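Local coordinates for protein dermonecrotic toxin (Pasteurella multocida, PDB 2EBF) that acts as a mitogenic toxin that induces bone resorption and is linked to severe atrophic rhinitis in pigs, its C-terminal region carrying a thiol protease-like catalytic triad, at residues Lys380-Phe385 with Arg444-Ser449; Ala679-His684 with Leu706-Arg711; Leu699-Trp704 with Val719-Lys724. All coordinates share one frame; numbering follows the deposited sequence.

Contact 1 of 3, residues Lys380-Phe385 with Arg444-Ser449; sequences KSIDFF and RKLLQS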
# COMPACT_ATOMS: atom_id res chain seq x y z
N LYS A 380 -2.44 19.06 29.45
CA LYS A 380 -1.89 20.42 29.58
C LYS A 380 -2.11 21.25 28.32
O LYS A 380 -2.44 22.44 28.40
CB LYS A 380 -0.39 20.40 29.91
CG LYS A 380 -0.06 19.91 31.30
CD LYS A 380 1.03 20.75 31.97
CE LYS A 380 0.45 21.89 32.81
NZ LYS A 380 0.30 23.19 32.08
N SER A 381 -1.90 20.63 27.16
CA SER A 381 -2.14 21.28 25.86
C SER A 381 -3.63 21.57 25.66
O SER A 381 -4.00 22.67 25.25
CB SER A 381 -1.61 20.43 24.70
OG SER A 381 -0.18 20.44 24.67
N ILE A 382 -4.47 20.58 25.95
CA ILE A 382 -5.91 20.74 25.80
C ILE A 382 -6.43 21.87 26.71
O ILE A 382 -7.22 22.71 26.27
CB ILE A 382 -6.69 19.42 26.05
CG1 ILE A 382 -6.33 18.37 24.97
CG2 ILE A 382 -8.20 19.69 26.07
CD1 ILE A 382 -6.77 16.93 25.29
N ASP A 383 -5.98 21.89 27.96
CA ASP A 383 -6.37 22.94 28.90
C ASP A 383 -5.94 24.34 28.44
O ASP A 383 -6.72 25.29 28.56
CB ASP A 383 -5.84 22.65 30.31
CG ASP A 383 -6.58 21.50 30.98
OD1 ASP A 383 -7.79 21.32 30.73
OD2 ASP A 383 -5.95 20.79 31.79
N PHE A 384 -4.72 24.46 27.92
CA PHE A 384 -4.25 25.72 27.34
C PHE A 384 -5.14 26.19 26.20
O PHE A 384 -5.52 27.36 26.12
CB PHE A 384 -2.80 25.58 26.84
CG PHE A 384 -2.29 26.82 26.16
CD1 PHE A 384 -2.44 26.99 24.79
CD2 PHE A 384 -1.67 27.82 26.90
CE1 PHE A 384 -1.99 28.14 24.17
CE2 PHE A 384 -1.21 28.98 26.29
CZ PHE A 384 -1.37 29.14 24.92
N PHE A 385 -5.46 25.26 25.29
CA PHE A 385 -6.34 25.56 24.17
C PHE A 385 -7.70 26.07 24.68
O PHE A 385 -8.18 27.14 24.28
CB PHE A 385 -6.51 24.32 23.28
CG PHE A 385 -7.52 24.49 22.20
CD1 PHE A 385 -8.74 23.82 22.26
CD2 PHE A 385 -7.28 25.36 21.14
CE1 PHE A 385 -9.69 24.00 21.28
CE2 PHE A 385 -8.24 25.54 20.14
CZ PHE A 385 -9.44 24.86 20.21
N ARG A 444 -12.87 14.86 27.14
CA ARG A 444 -14.30 15.10 27.30
C ARG A 444 -14.62 16.59 27.23
O ARG A 444 -15.54 17.02 26.52
CB ARG A 444 -14.78 14.51 28.63
CG ARG A 444 -16.27 14.58 28.85
CD ARG A 444 -16.69 13.80 30.10
NE ARG A 444 -16.41 12.37 29.98
CZ ARG A 444 -17.17 11.48 29.34
NH1 ARG A 444 -18.30 11.86 28.74
NH2 ARG A 444 -16.81 10.21 29.29
N LYS A 445 -13.85 17.39 27.97
CA LYS A 445 -14.00 18.84 27.98
C LYS A 445 -13.81 19.48 26.61
O LYS A 445 -14.52 20.42 26.24
CB LYS A 445 -13.04 19.47 28.99
CG LYS A 445 -13.62 19.61 30.39
CD LYS A 445 -12.54 19.80 31.45
CE LYS A 445 -12.11 21.25 31.59
NZ LYS A 445 -11.52 21.50 32.95
N LEU A 446 -12.83 18.96 25.86
CA LEU A 446 -12.56 19.42 24.50
C LEU A 446 -13.77 19.18 23.60
O LEU A 446 -14.20 20.08 22.88
CB LEU A 446 -11.36 18.67 23.92
CG LEU A 446 -10.33 19.33 23.00
CD1 LEU A 446 -9.86 18.30 21.99
CD2 LEU A 446 -10.79 20.61 22.30
N LEU A 447 -14.31 17.97 23.66
CA LEU A 447 -15.51 17.61 22.92
C LEU A 447 -16.69 18.48 23.34
O LEU A 447 -17.46 18.95 22.51
CB LEU A 447 -15.88 16.16 23.19
CG LEU A 447 -16.45 15.28 22.07
CD1 LEU A 447 -17.30 14.18 22.68
CD2 LEU A 447 -17.23 16.04 21.00
N GLN A 448 -16.84 18.64 24.65
CA GLN A 448 -17.91 19.44 25.22
C GLN A 448 -17.83 20.87 24.67
O GLN A 448 -18.85 21.46 24.29
CB GLN A 448 -17.84 19.42 26.75
CG GLN A 448 -19.06 20.00 27.47
CD GLN A 448 -20.36 19.39 26.99
OE1 GLN A 448 -21.16 20.07 26.35
NE2 GLN A 448 -20.57 18.11 27.28
N SER A 449 -16.61 21.42 24.61
CA SER A 449 -16.42 22.79 24.13
C SER A 449 -16.81 22.98 22.66
O SER A 449 -17.34 24.02 22.29
CB SER A 449 -14.99 23.27 24.37
OG SER A 449 -14.09 22.72 23.42
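Leu446 meets two side chains of the facing helix, Ile382 and Phe385, and this small apolar cluster carries most of the contact. Ile382 reaches it with its gamma methyl: CG2 stands anti to the backbone N, with CG1 at chi1 -65°, and lies 3.8 Å from Leu446 CG, the two side chains crossing at about a right angle. Phe385 comes from the next turn. Its CE1 is 3.7 Å from Leu446 CD2, and CD1 of the ring is almost as close to the same methyl, which approaches the ring obliquely. Leu446 thus divides its surface, giving its branch point to Ile382 and one methyl to Phe385. Its two side-chain torsions are both well away from the staggered minima, so some strain probably accompanies the fit.

At the more open edge, Asp383 and Lys445 face each other with OD1 and NZ 4.3 Å apart, too far for a salt bridge, although the opposite charges probably attract. One turn on from Leu446, Ser449 turns its hydroxyl back onto its own helix, where OG donates to Leu446 O at 2.7 Å and is thereby satisfied. Leu386, one residue beyond Phe385, is touched by Lys445, Leu446 and Ser449 and extends the apolar seam.

Underneath lies the sheet: Ile382 and Leu446 both rest on Phe501, which also meets the Phe385 ring edge-to-face, and Phe385 and Leu446 share Ile400. The helix axes run 10.2 Å apart at 27°, broadly side by side in the same direction. Such a pair, with helix 379-387 lying in the beta-alpha-beta crossover from strand 372-376 to strand 399-402 and helix 442-452 leading into strand 456-461, is characteristic of a layered alpha/beta domain, in which these two helices pack side by side on a largely parallel sheet, here within the C2 region.

Contact 2 of 3, residues Ala679-His684 with Leu706-Arg711; sequences AVDASH and LEIAQR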
# COMPACT_ATOMS: atom_id res chain seq x y z
N ALA A 679 14.43 13.63 -30.82
CA ALA A 679 15.27 12.78 -31.66
C ALA A 679 15.46 13.41 -33.04
O ALA A 679 14.52 13.97 -33.61
CB ALA A 679 14.64 11.42 -31.81
N VAL A 680 16.69 13.34 -33.55
CA VAL A 680 16.99 13.71 -34.94
C VAL A 680 17.62 12.47 -35.57
O VAL A 680 18.82 12.22 -35.47
CB VAL A 680 17.91 14.96 -35.05
CG1 VAL A 680 18.29 15.24 -36.52
CG2 VAL A 680 17.21 16.18 -34.46
N ASP A 681 16.77 11.67 -36.20
CA ASP A 681 17.16 10.32 -36.59
C ASP A 681 17.25 10.23 -38.11
O ASP A 681 16.24 10.06 -38.80
CB ASP A 681 16.16 9.34 -35.99
CG ASP A 681 16.41 7.89 -36.39
OD1 ASP A 681 17.38 7.59 -37.10
OD2 ASP A 681 15.59 7.05 -35.98
N ALA A 682 18.48 10.34 -38.61
CA ALA A 682 18.77 10.35 -40.04
C ALA A 682 18.97 8.94 -40.61
O ALA A 682 19.32 8.78 -41.79
CB ALA A 682 19.98 11.22 -40.32
N SER A 683 18.71 7.92 -39.81
CA SER A 683 18.86 6.55 -40.30
C SER A 683 17.64 5.65 -40.06
O SER A 683 17.75 4.43 -40.15
CB SER A 683 20.13 5.92 -39.72
OG SER A 683 19.99 5.71 -38.33
N HIS A 684 16.48 6.25 -39.80
CA HIS A 684 15.27 5.49 -39.51
C HIS A 684 14.68 4.75 -40.72
O HIS A 684 13.85 3.84 -40.57
CB HIS A 684 14.21 6.40 -38.87
CG HIS A 684 13.37 7.12 -39.88
ND1 HIS A 684 13.87 8.11 -40.69
CD2 HIS A 684 12.06 7.00 -40.19
CE1 HIS A 684 12.90 8.57 -41.47
NE2 HIS A 684 11.79 7.91 -41.19
N LEU A 706 8.64 4.77 -29.29
CA LEU A 706 7.39 4.07 -29.57
C LEU A 706 7.27 3.78 -31.07
O LEU A 706 6.92 2.65 -31.45
CB LEU A 706 6.19 4.89 -29.06
CG LEU A 706 4.79 4.28 -29.12
CD1 LEU A 706 3.80 5.01 -28.21
CD2 LEU A 706 4.29 4.37 -30.49
N GLU A 707 7.55 4.77 -31.91
CA GLU A 707 7.47 4.58 -33.35
C GLU A 707 8.41 3.48 -33.85
O GLU A 707 8.00 2.61 -34.62
CB GLU A 707 7.75 5.88 -34.11
CG GLU A 707 8.03 5.64 -35.60
CD GLU A 707 7.77 6.83 -36.50
OE1 GLU A 707 7.12 7.81 -36.08
OE2 GLU A 707 8.21 6.75 -37.66
N ILE A 708 9.66 3.52 -33.39
CA ILE A 708 10.64 2.52 -33.78
C ILE A 708 10.23 1.11 -33.32
O ILE A 708 10.35 0.15 -34.07
CB ILE A 708 12.06 2.89 -33.23
CG1 ILE A 708 12.54 4.24 -33.80
CG2 ILE A 708 13.07 1.81 -33.56
CD1 ILE A 708 12.65 4.30 -35.35
N ALA A 709 9.75 1.00 -32.09
CA ALA A 709 9.32 -0.30 -31.57
C ALA A 709 8.15 -0.86 -32.38
O ALA A 709 8.13 -2.03 -32.74
CB ALA A 709 8.96 -0.20 -30.08
N GLN A 710 7.18 -0.01 -32.68
CA GLN A 710 5.99 -0.43 -33.42
C GLN A 710 6.31 -0.85 -34.85
O GLN A 710 5.87 -1.90 -35.33
CB GLN A 710 4.92 0.67 -33.39
CG GLN A 710 4.26 0.83 -32.03
CD GLN A 710 3.13 1.84 -32.03
OE1 GLN A 710 3.04 2.70 -32.91
NE2 GLN A 710 2.27 1.76 -31.02
N ARG A 711 7.11 -0.03 -35.54
CA ARG A 711 7.46 -0.32 -36.93
C ARG A 711 8.20 -1.65 -37.05
O ARG A 711 8.01 -2.40 -38.02
CB ARG A 711 8.30 0.81 -37.54
CG ARG A 711 7.46 2.02 -37.89
CD ARG A 711 8.29 3.26 -38.14
NE ARG A 711 9.26 3.11 -39.23
CZ ARG A 711 10.21 4.00 -39.49
NH1 ARG A 711 10.30 5.09 -38.75
NH2 ARG A 711 11.07 3.81 -40.48
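The turn leaving strand 676-681 belongs to the thiol protease-like site of the C3 domain, and its Asp681 and His684 meet Ile708 and Arg711 of helix 701-711. Asp681 is probably the acid of the triad: its OD2 receives a hydrogen bond from NE2 of His666, and Ser683 of the same turn touches Cys626, the likely thiol, although Cys626 is tied to Cys620 by a disulfide here.

The turn itself is an Asx turn: Asp681 OD1 accepts from Ser683 N at 3.0 Å. Trp704 NE1 gives OD2 a second bond, while the methyl CD1 of Ile708 approaches OD2 to 4.1 Å and gives the acid an apolar neighbour on the helix side.

Arg711 carries the rest of the contact. Its chain bends at chi3 (59°), bringing the guanidinium to the edge of the His684 ring, with the two planes 88° apart. NH2 gives His684 O a weak hydrogen bond of 2.8 Å, bent to 118°. NH1 sits in the ring plane only 3.0 Å from His684 CD2, an approach so short that its exact geometry is doubtful; NE2 of that ring has a weak hydrogen bond with Asp693. One turn back, Glu707 OE2 forms a salt bridge with Arg711 NH1 at 2.9 Å, using the lone pair directed away from its other oxygen; Arg586 is a second partner of that oxygen. The carbonyls of Val688 and Phe687 accept from Arg711 NE and NH2, so a buried charge is gripped from several directions and its rotation fixed.

Ile708 rests on Ile650 and Trp652 of strand 643-656, so the helix lies against the sheet. Leu697 of strand 697-700, the sheet neighbour of strand 676-681, is touched by His684 from the turn and by Glu707 and Arg711 from the helix.

Contact 3 of 3, residues Leu699-Trp704 with Val719-Lys724; sequences LPVDDW and VEYVSK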
# COMPACT_ATOMS: atom_id res chain seq x y z
N LEU A 699 11.14 13.49 -33.58
CA LEU A 699 10.05 13.36 -32.62
C LEU A 699 10.57 13.52 -31.21
O LEU A 699 11.77 13.29 -30.96
CB LEU A 699 9.37 11.98 -32.73
CG LEU A 699 8.44 11.62 -33.88
CD1 LEU A 699 8.25 10.10 -33.93
CD2 LEU A 699 7.08 12.35 -33.77
N PRO A 700 9.69 13.87 -30.26
CA PRO A 700 10.14 13.80 -28.87
C PRO A 700 10.60 12.37 -28.58
O PRO A 700 10.00 11.43 -29.10
CB PRO A 700 8.89 14.15 -28.07
CG PRO A 700 8.08 15.00 -29.03
CD PRO A 700 8.28 14.32 -30.35
N VAL A 701 11.66 12.22 -27.79
CA VAL A 701 12.34 10.92 -27.68
C VAL A 701 11.40 9.73 -27.36
O VAL A 701 11.54 8.66 -27.95
CB VAL A 701 13.60 10.95 -26.75
CG1 VAL A 701 14.74 11.74 -27.41
CG2 VAL A 701 13.27 11.50 -25.38
N ASP A 702 10.43 9.94 -26.47
CA ASP A 702 9.47 8.86 -26.13
C ASP A 702 8.61 8.43 -27.31
O ASP A 702 8.32 7.24 -27.48
CB ASP A 702 8.59 9.26 -24.95
CG ASP A 702 9.38 9.45 -23.67
OD1 ASP A 702 10.50 8.89 -23.55
OD2 ASP A 702 8.87 10.16 -22.79
N ASP A 703 8.19 9.40 -28.11
CA ASP A 703 7.42 9.14 -29.32
C ASP A 703 8.28 8.46 -30.38
O ASP A 703 7.82 7.55 -31.08
CB ASP A 703 6.82 10.43 -29.85
CG ASP A 703 5.84 11.05 -28.87
OD1 ASP A 703 4.97 10.31 -28.38
OD2 ASP A 703 5.98 12.24 -28.55
N TRP A 704 9.53 8.89 -30.47
CA TRP A 704 10.51 8.21 -31.33
C TRP A 704 10.64 6.74 -30.94
O TRP A 704 10.53 5.87 -31.80
CB TRP A 704 11.87 8.92 -31.26
CG TRP A 704 13.00 8.15 -31.92
CD1 TRP A 704 13.34 8.18 -33.25
CD2 TRP A 704 13.94 7.27 -31.28
NE1 TRP A 704 14.41 7.36 -33.48
CE2 TRP A 704 14.81 6.79 -32.29
CE3 TRP A 704 14.13 6.83 -29.96
CZ2 TRP A 704 15.85 5.90 -32.02
CZ3 TRP A 704 15.17 5.93 -29.69
CH2 TRP A 704 16.02 5.48 -30.72
N VAL A 719 14.47 0.92 -23.52
CA VAL A 719 15.03 2.22 -23.91
C VAL A 719 16.06 2.68 -22.88
O VAL A 719 15.83 2.58 -21.67
CB VAL A 719 13.91 3.28 -24.09
CG1 VAL A 719 14.48 4.67 -24.43
CG2 VAL A 719 12.95 2.84 -25.20
N GLU A 720 17.21 3.13 -23.36
CA GLU A 720 18.13 3.89 -22.53
C GLU A 720 18.28 5.28 -23.13
O GLU A 720 18.45 5.41 -24.35
CB GLU A 720 19.50 3.22 -22.43
CG GLU A 720 19.53 2.05 -21.45
CD GLU A 720 20.94 1.45 -21.30
OE1 GLU A 720 21.05 0.29 -20.83
OE2 GLU A 720 21.92 2.15 -21.63
N TYR A 721 18.22 6.30 -22.29
CA TYR A 721 18.24 7.70 -22.76
C TYR A 721 19.66 8.26 -22.97
O TYR A 721 20.04 9.29 -22.40
CB TYR A 721 17.40 8.56 -21.81
CG TYR A 721 15.95 8.10 -21.80
CD1 TYR A 721 15.06 8.54 -22.76
CD2 TYR A 721 15.49 7.19 -20.84
CE1 TYR A 721 13.72 8.11 -22.77
CE2 TYR A 721 14.16 6.74 -20.84
CZ TYR A 721 13.29 7.20 -21.81
OH TYR A 721 11.97 6.77 -21.80
N VAL A 722 20.42 7.56 -23.82
CA VAL A 722 21.73 7.98 -24.32
C VAL A 722 21.95 7.36 -25.69
O VAL A 722 21.58 6.22 -25.91
CB VAL A 722 22.86 7.44 -23.43
CG1 VAL A 722 24.12 8.26 -23.65
CG2 VAL A 722 22.44 7.50 -22.00
N SER A 723 22.58 8.10 -26.59
CA SER A 723 22.95 7.55 -27.90
C SER A 723 24.18 6.65 -27.76
O SER A 723 24.98 6.82 -26.83
CB SER A 723 23.21 8.68 -28.91
OG SER A 723 24.34 9.46 -28.51
N LYS A 724 24.32 5.68 -28.66
CA LYS A 724 25.37 4.67 -28.54
C LYS A 724 26.02 4.45 -29.89
O LYS A 724 25.39 4.62 -30.93
CB LYS A 724 24.78 3.35 -28.05
CG LYS A 724 24.31 3.36 -26.60
CD LYS A 724 23.38 2.18 -26.36
CE LYS A 724 22.61 2.30 -25.06
NZ LYS A 724 23.52 2.11 -23.91
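Tyr721 and Asp702 start out alike, each with CG anti to its own carbonyl carbon, at chi1 of -61° and -64°, and these torsions carry the phenol and the carboxylate towards each other from backbones that stay well apart. The side chains cross at about a right angle, with carboxylate and ring planes 75° apart. Asp702 OD1 comes in at the ring edge, near its plane, 3.1 Å from Tyr721 OH and 3.4 Å from Tyr721 CE1. The distance suits a hydrogen bond from the hydroxyl, but another acceptor lies within reach of the same proton, so the pairing is not settled. Val701 adds an apolar touch at the same edge, its CG2 lying 4.3 Å from Tyr721 CE1.

The ring is positioned from its own segment. Val719 CG1 lies 3.8 Å above the plane of the Tyr721 ring, offset toward the rim, and Tyr721 is the centre of an inverse gamma turn that ends strand 717-720.

Asp702 occupies the first turn of helix 701-711, just after the N-cap Pro700, where the helix end would probably stabilise its negative charge. The chemistry implies at most a light polar link at the surface between the helix start and the strand end.

In the fold
Contact 1 belongs to the C2 region, while contacts 2 and 3 share the C3 region on the opposite side of the chain's centre, their centres about 67 Å (contact 2) and 60 Å (contact 3) from that of contact 1. Contacts 2 and 3 touch, their centres 9 Å apart: both use helix 701-711 and both reach the same antiparallel sheet, where backbone pairing of Ala679 with Leu699 joins their strands. Their segments also alternate along the chain. Burial separates the chemistry. Contact 1 is a buried apolar seam between two helices over a sheet; contact 2 is buried too, yet holds a charged network at the probable catalytic site; contact 3 is at the surface and relies on one tentative polar link with slight apolar support.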